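Local coordinates for aldehyde dehydrogenase (Bartonella henselae, PDB 3I44), which probably oxidises aldehydes to the corresponding carboxylic acids, passing the hydride to NAD+ or NADP+, at residues Asp352-Leu357 and Tyr383-Thr388; Thr322-Ala327 and Leu368-Thr373. The protein carries 1 engineered substitution. All coordinates share one frame; numbering follows the deposited sequence.

Overall arrangement
Both contacts belong to the catalytic domain, on the same side of the chain's centre, their centres 13 Å apart. Contact 1 is largely buried and sets helix 348-363 against the loop that runs into strand 388-391. Contact 2 is more open, with an exposed lysine on its margin, and sets helix 316-329 against strand 367-370, an edge strand within this chain, which follows helix 348-363 in the sequence. Apolar carbon contact carries each of them, and neither has a direct hydrogen bond between its segments; contact 1 adds a water bridge, contact 2 a lysine chain. Hydrogen bonds between segments 383-388 and 368-373 join the two sites.

Contact 1 of 2, residues Asp352-Leu357 and Tyr383-Thr388; sequences DKIQDL and YYVRPT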
loop_
_atom_site.group_PDB
_atom_site.type_symbol
_atom_site.label_atom_id
_atom_site.label_comp_id
_atom_site.label_asym_id
_atom_site.label_seq_id
_atom_site.Cartn_x
_atom_site.Cartn_y
_atom_site.Cartn_z
ATOM N N ASP A 352 -23.757 11.620 -21.831
ATOM C CA ASP A 352 -24.302 12.835 -21.234
ATOM C C ASP A 352 -23.209 13.614 -20.465
ATOM O O ASP A 352 -23.132 14.833 -20.579
ATOM C CB ASP A 352 -25.528 12.552 -20.351
ATOM C CG ASP A 352 -26.747 12.032 -21.153
ATOM O OD1 ASP A 352 -26.862 12.300 -22.371
ATOM O OD2 ASP A 352 -27.588 11.306 -20.562
ATOM N N LYS A 353 -22.344 12.905 -19.727
ATOM C CA LYS A 353 -21.242 13.564 -18.985
ATOM C C LYS A 353 -20.298 14.291 -19.946
ATOM O O LYS A 353 -19.833 15.391 -19.660
ATOM C CB LYS A 353 -20.440 12.542 -18.137
ATOM C CG LYS A 353 -21.078 12.197 -16.771
ATOM C CD LYS A 353 -20.626 10.803 -16.222
ATOM C CE LYS A 353 -19.099 10.723 -15.936
ATOM N NZ LYS A 353 -18.662 9.357 -15.405
ATOM N N ILE A 354 -20.015 13.663 -21.093
ATOM C CA ILE A 354 -19.083 14.240 -22.061
ATOM C C ILE A 354 -19.702 15.477 -22.712
ATOM O O ILE A 354 -19.041 16.538 -22.858
ATOM C CB ILE A 354 -18.649 13.209 -23.135
ATOM C CG1 ILE A 354 -17.850 12.061 -22.499
ATOM C CG2 ILE A 354 -17.810 13.935 -24.241
ATOM C CD1 ILE A 354 -17.771 10.730 -23.354
ATOM N N GLN A 355 -20.974 15.356 -23.093
ATOM C CA GLN A 355 -21.681 16.523 -23.672
ATOM C C GLN A 355 -21.649 17.700 -22.717
ATOM O O GLN A 355 -21.409 18.847 -23.123
ATOM C CB GLN A 355 -23.131 16.188 -24.027
ATOM C CG GLN A 355 -23.286 15.138 -25.106
ATOM C CD GLN A 355 -22.660 15.584 -26.404
ATOM O OE1 GLN A 355 -22.960 16.658 -26.881
ATOM N NE2 GLN A 355 -21.771 14.762 -26.975
ATOM N N ASP A 356 -21.878 17.420 -21.434
ATOM C CA ASP A 356 -21.879 18.484 -20.419
ATOM C C ASP A 356 -20.503 19.151 -20.339
ATOM O O ASP A 356 -20.379 20.393 -20.223
ATOM C CB ASP A 356 -22.271 17.895 -19.061
ATOM C CG ASP A 356 -22.272 18.938 -17.962
ATOM O OD1 ASP A 356 -23.099 19.892 -18.039
ATOM O OD2 ASP A 356 -21.454 18.798 -17.022
ATOM N N LEU A 357 -19.454 18.334 -20.426
ATOM C CA LEU A 357 -18.092 18.864 -20.299
ATOM C C LEU A 357 -17.733 19.662 -21.552
ATOM O O LEU A 357 -17.124 20.735 -21.447
ATOM C CB LEU A 357 -17.077 17.727 -19.973
ATOM C CG LEU A 357 -16.891 17.463 -18.442
ATOM C CD1 LEU A 357 -16.344 16.072 -18.133
ATOM C CD2 LEU A 357 -16.003 18.534 -17.778
ATOM N N TYR A 383 -24.170 6.197 -29.075
ATOM C CA TYR A 383 -23.550 7.218 -28.240
ATOM C C TYR A 383 -22.299 7.807 -28.925
ATOM O O TYR A 383 -21.195 7.777 -28.380
ATOM C CB TYR A 383 -23.214 6.614 -26.861
ATOM C CG TYR A 383 -24.387 5.819 -26.271
ATOM C CD1 TYR A 383 -25.669 6.387 -26.163
ATOM C CD2 TYR A 383 -24.230 4.496 -25.871
ATOM C CE1 TYR A 383 -26.760 5.636 -25.668
ATOM C CE2 TYR A 383 -25.296 3.758 -25.378
ATOM C CZ TYR A 383 -26.567 4.341 -25.260
ATOM O OH TYR A 383 -27.628 3.585 -24.776
ATOM N N TYR A 384 -22.494 8.384 -30.105
ATOM C CA TYR A 384 -21.379 8.942 -30.883
ATOM C C TYR A 384 -21.080 10.357 -30.492
ATOM O O TYR A 384 -21.982 11.218 -30.493
ATOM C CB TYR A 384 -21.699 8.884 -32.370
ATOM C CG TYR A 384 -21.848 7.463 -32.857
ATOM C CD1 TYR A 384 -20.727 6.667 -33.077
ATOM C CD2 TYR A 384 -23.093 6.915 -33.108
ATOM C CE1 TYR A 384 -20.847 5.364 -33.523
ATOM C CE2 TYR A 384 -23.222 5.595 -33.549
ATOM C CZ TYR A 384 -22.093 4.833 -33.753
ATOM O OH TYR A 384 -22.218 3.548 -34.202
ATOM N N VAL A 385 -19.818 10.593 -30.135
ATOM C CA VAL A 385 -19.339 11.883 -29.735
ATOM C C VAL A 385 -18.457 12.381 -30.881
ATOM O O VAL A 385 -17.711 11.609 -31.487
ATOM C CB VAL A 385 -18.548 11.805 -28.403
ATOM C CG1 VAL A 385 -17.975 13.171 -28.014
ATOM C CG2 VAL A 385 -19.424 11.261 -27.265
ATOM N N ARG A 386 -18.549 13.666 -31.173
ATOM C CA ARG A 386 -17.755 14.263 -32.233
ATOM C C ARG A 386 -16.333 14.497 -31.756
ATOM O O ARG A 386 -16.135 15.114 -30.705
ATOM C CB ARG A 386 -18.358 15.624 -32.637
ATOM C CG ARG A 386 -19.755 15.556 -33.216
ATOM C CD ARG A 386 -20.488 16.895 -33.164
ATOM N NE ARG A 386 -19.891 17.899 -34.047
ATOM C CZ ARG A 386 -20.140 19.205 -33.964
ATOM N NH1 ARG A 386 -20.964 19.683 -33.041
ATOM N NH2 ARG A 386 -19.581 20.052 -34.820
ATOM N N PRO A 387 -15.324 14.092 -32.555
ATOM C CA PRO A 387 -13.969 14.494 -32.211
ATOM C C PRO A 387 -13.871 16.004 -32.052
ATOM O O PRO A 387 -14.178 16.757 -32.979
ATOM C CB PRO A 387 -13.147 14.013 -33.399
ATOM C CG PRO A 387 -13.892 12.894 -33.952
ATOM C CD PRO A 387 -15.356 13.181 -33.704
ATOM N N THR A 388 -13.456 16.450 -30.882
ATOM C CA THR A 388 -13.521 17.860 -30.522
ATOM C C THR A 388 -12.168 18.373 -30.053
ATOM O O THR A 388 -11.454 17.688 -29.306
ATOM C CB THR A 388 -14.613 18.043 -29.399
ATOM O OG1 THR A 388 -15.874 17.580 -29.908
ATOM C CG2 THR A 388 -14.722 19.496 -28.935
HETATM O O HOH W 1 -20.528 15.486 -29.571
#
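I354 and V385 meet methyl to methyl, with I354 CG2 3.9 Å from V385 CG1 and the two branched side chains crossing at a slant. Each of these methyls is the branch that stands anti to its own main-chain nitrogen (chi1 of V385 is 177°), and both residues set out from their backbones toward the other segment. The ethyl arm of I354 takes the other branch, beside its nitrogen.

One residue on, Q355 reaches the loop with the end of its side chain. Q355 NE2 comes within 4.2 Å of V385 CG2, but the polar link is indirect: Q355 NE2 donates to a water at 3.0 Å, and that water also accepts the backbone N of R386, at 3.1 Å. The water thus gives both N-H groups an acceptor. At the other end of the amide, OE1 takes the backbone N of G374, so the carboxamide is held through both its oxygen and its nitrogen, which fixes its flip.

Behind this first shell the loop is braced by T388, whose OG1 donates to R386 O over 2.6 Å, rising 41° above the carbonyl plane. The same hydroxyl accepts from the backbone N of G372, while R386 NH1 bonds to T373 O.

V385 also packs on Y351 and I358, one turn to either side of I354 along helix 348-363. This helix therefore lies over the loop just before it enters strand 388-391, which itself runs between strands 367-370 and 408-414 of the catalytic-domain sheet.

Contact 2 of 2, residues Thr322-Ala327 and Leu368-Thr373; sequences TAKDIA and LVTGGT
K324 runs up to the oxygen end of the flat V369-T370 peptide, with K324 CE 3.8 Å from V369 O. The strand carries a classic beta bulge here, V369 and T370 both facing V389 on neighbouring strand 388-391. Such a bulge lets consecutive side chains lean to the same side of the sheet, and both indeed set out toward helix 316-329. This is helix-on-sheet packing at the margin of the catalytic-domain sheet, where 367-370 is an outermost strand within this chain; the axes of segments 322-327 and 368-370 approach to 8.1 Å, their directions 45° apart.

K324 crosses V369 at a slant. K324 CB lies 3.7 Å from V369 CG1, and the next two methylenes stay close to the same methyl. Extended through its first three side-chain torsions, the lysine turns only at the last (chi4 -86°), leaving NZ in a long, weak ion pair with E328 OE2. The aliphatic part thus screens one flank of the valine, while V389, A391 and I320 pack on V369 as well.

A323 rests on V389, so the helix touches the neighbouring strand too. T370 CG2 lies against two residues one turn apart, 4.0 Å from K324 CA and close to A327 CB. With OG1 anti to the backbone N (chi1 175°), the methyl sits between that nitrogen and the carbonyl carbon, and T370 CG2 presses on A327 CB at 3.5 Å, tighter than usual for two carbons.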
loop_
_atom_site.group_PDB
_atom_site.type_symbol
_atom_site.label_atom_id
_atom_site.label_comp_id
_atom_site.label_asym_id
_atom_site.label_seq_id
_atom_site.Cartn_x
_atom_site.Cartn_y
_atom_site.Cartn_z
ATOM N N THR A 322 -3.061 21.624 -36.935
ATOM C CA THR A 322 -2.874 20.164 -37.095
ATOM C C THR A 322 -3.959 19.375 -36.380
ATOM O O THR A 322 -4.533 18.450 -36.948
ATOM C CB THR A 322 -1.480 19.704 -36.596
ATOM O OG1 THR A 322 -0.470 20.386 -37.345
ATOM C CG2 THR A 322 -1.288 18.224 -36.734
ATOM N N ALA A 323 -4.245 19.751 -35.135
ATOM C CA ALA A 323 -5.379 19.151 -34.385
ATOM C C ALA A 323 -6.726 19.254 -35.146
ATOM O O ALA A 323 -7.487 18.293 -35.254
ATOM C CB ALA A 323 -5.496 19.819 -33.012
ATOM N N LYS A 324 -7.001 20.431 -35.702
ATOM C CA LYS A 324 -8.201 20.633 -36.516
ATOM C C LYS A 324 -8.271 19.652 -37.677
ATOM O O LYS A 324 -9.273 18.979 -37.847
ATOM C CB LYS A 324 -8.239 22.069 -37.056
ATOM C CG LYS A 324 -9.520 22.438 -37.823
ATOM C CD LYS A 324 -9.447 23.947 -38.210
ATOM C CE LYS A 324 -10.806 24.589 -38.464
ATOM N NZ LYS A 324 -11.244 24.397 -39.858
ATOM N N ASP A 325 -7.207 19.588 -38.478
ATOM C CA ASP A 325 -7.147 18.665 -39.625
ATOM C C ASP A 325 -7.370 17.211 -39.223
ATOM O O ASP A 325 -8.183 16.489 -39.832
ATOM C CB ASP A 325 -5.774 18.786 -40.337
ATOM C CG ASP A 325 -5.729 18.034 -41.681
ATOM O OD1 ASP A 325 -6.478 18.407 -42.612
ATOM O OD2 ASP A 325 -4.926 17.075 -41.819
ATOM N N ILE A 326 -6.631 16.767 -38.204
ATOM C CA ILE A 326 -6.744 15.375 -37.781
ATOM C C ILE A 326 -8.162 15.094 -37.262
ATOM O O ILE A 326 -8.781 14.107 -37.657
ATOM C CB ILE A 326 -5.671 14.996 -36.734
ATOM C CG1 ILE A 326 -4.261 15.117 -37.322
ATOM C CG2 ILE A 326 -5.889 13.597 -36.279
ATOM C CD1 ILE A 326 -3.968 14.143 -38.468
ATOM N N ALA A 327 -8.692 15.979 -36.413
ATOM C CA ALA A 327 -10.081 15.835 -35.943
ATOM C C ALA A 327 -11.073 15.710 -37.102
ATOM O O ALA A 327 -11.893 14.793 -37.139
ATOM C CB ALA A 327 -10.487 17.016 -35.056
ATOM N N LEU A 368 -13.414 26.900 -29.290
ATOM C CA LEU A 368 -13.835 25.696 -29.980
ATOM C C LEU A 368 -13.241 25.662 -31.384
ATOM O O LEU A 368 -13.659 26.433 -32.262
ATOM C CB LEU A 368 -15.362 25.583 -30.044
ATOM C CG LEU A 368 -15.969 24.360 -30.729
ATOM C CD1 LEU A 368 -15.548 23.050 -30.048
ATOM C CD2 LEU A 368 -17.488 24.481 -30.778
ATOM N N VAL A 369 -12.286 24.740 -31.601
ATOM C CA VAL A 369 -11.561 24.647 -32.870
ATOM C C VAL A 369 -12.306 23.818 -33.869
ATOM O O VAL A 369 -12.399 24.204 -35.035
ATOM C CB VAL A 369 -10.139 24.087 -32.676
ATOM C CG1 VAL A 369 -9.408 23.908 -34.038
ATOM C CG2 VAL A 369 -9.368 24.980 -31.731
ATOM N N THR A 370 -12.824 22.666 -33.429
ATOM C CA THR A 370 -13.700 21.838 -34.250
ATOM C C THR A 370 -14.474 20.877 -33.375
ATOM O O THR A 370 -14.187 20.738 -32.197
ATOM C CB THR A 370 -12.940 21.045 -35.335
ATOM O OG1 THR A 370 -13.860 20.179 -36.016
ATOM C CG2 THR A 370 -11.799 20.210 -34.727
ATOM N N GLY A 371 -15.447 20.199 -33.956
ATOM C CA GLY A 371 -16.357 19.356 -33.177
ATOM C C GLY A 371 -17.239 20.196 -32.276
ATOM O O GLY A 371 -17.482 21.383 -32.545
ATOM N N GLY A 372 -17.713 19.591 -31.190
ATOM C CA GLY A 372 -18.702 20.225 -30.312
ATOM C C GLY A 372 -19.729 19.220 -29.828
ATOM O O GLY A 372 -19.481 18.000 -29.818
ATOM N N THR A 373 -20.893 19.740 -29.427
ATOM C CA THR A 373 -21.986 18.923 -28.861
ATOM C C THR A 373 -22.813 18.218 -29.929
ATOM O O THR A 373 -22.821 18.619 -31.090
ATOM C CB THR A 373 -22.906 19.804 -27.931
ATOM O OG1 THR A 373 -23.579 20.826 -28.699
ATOM C CG2 THR A 373 -22.053 20.487 -26.834
#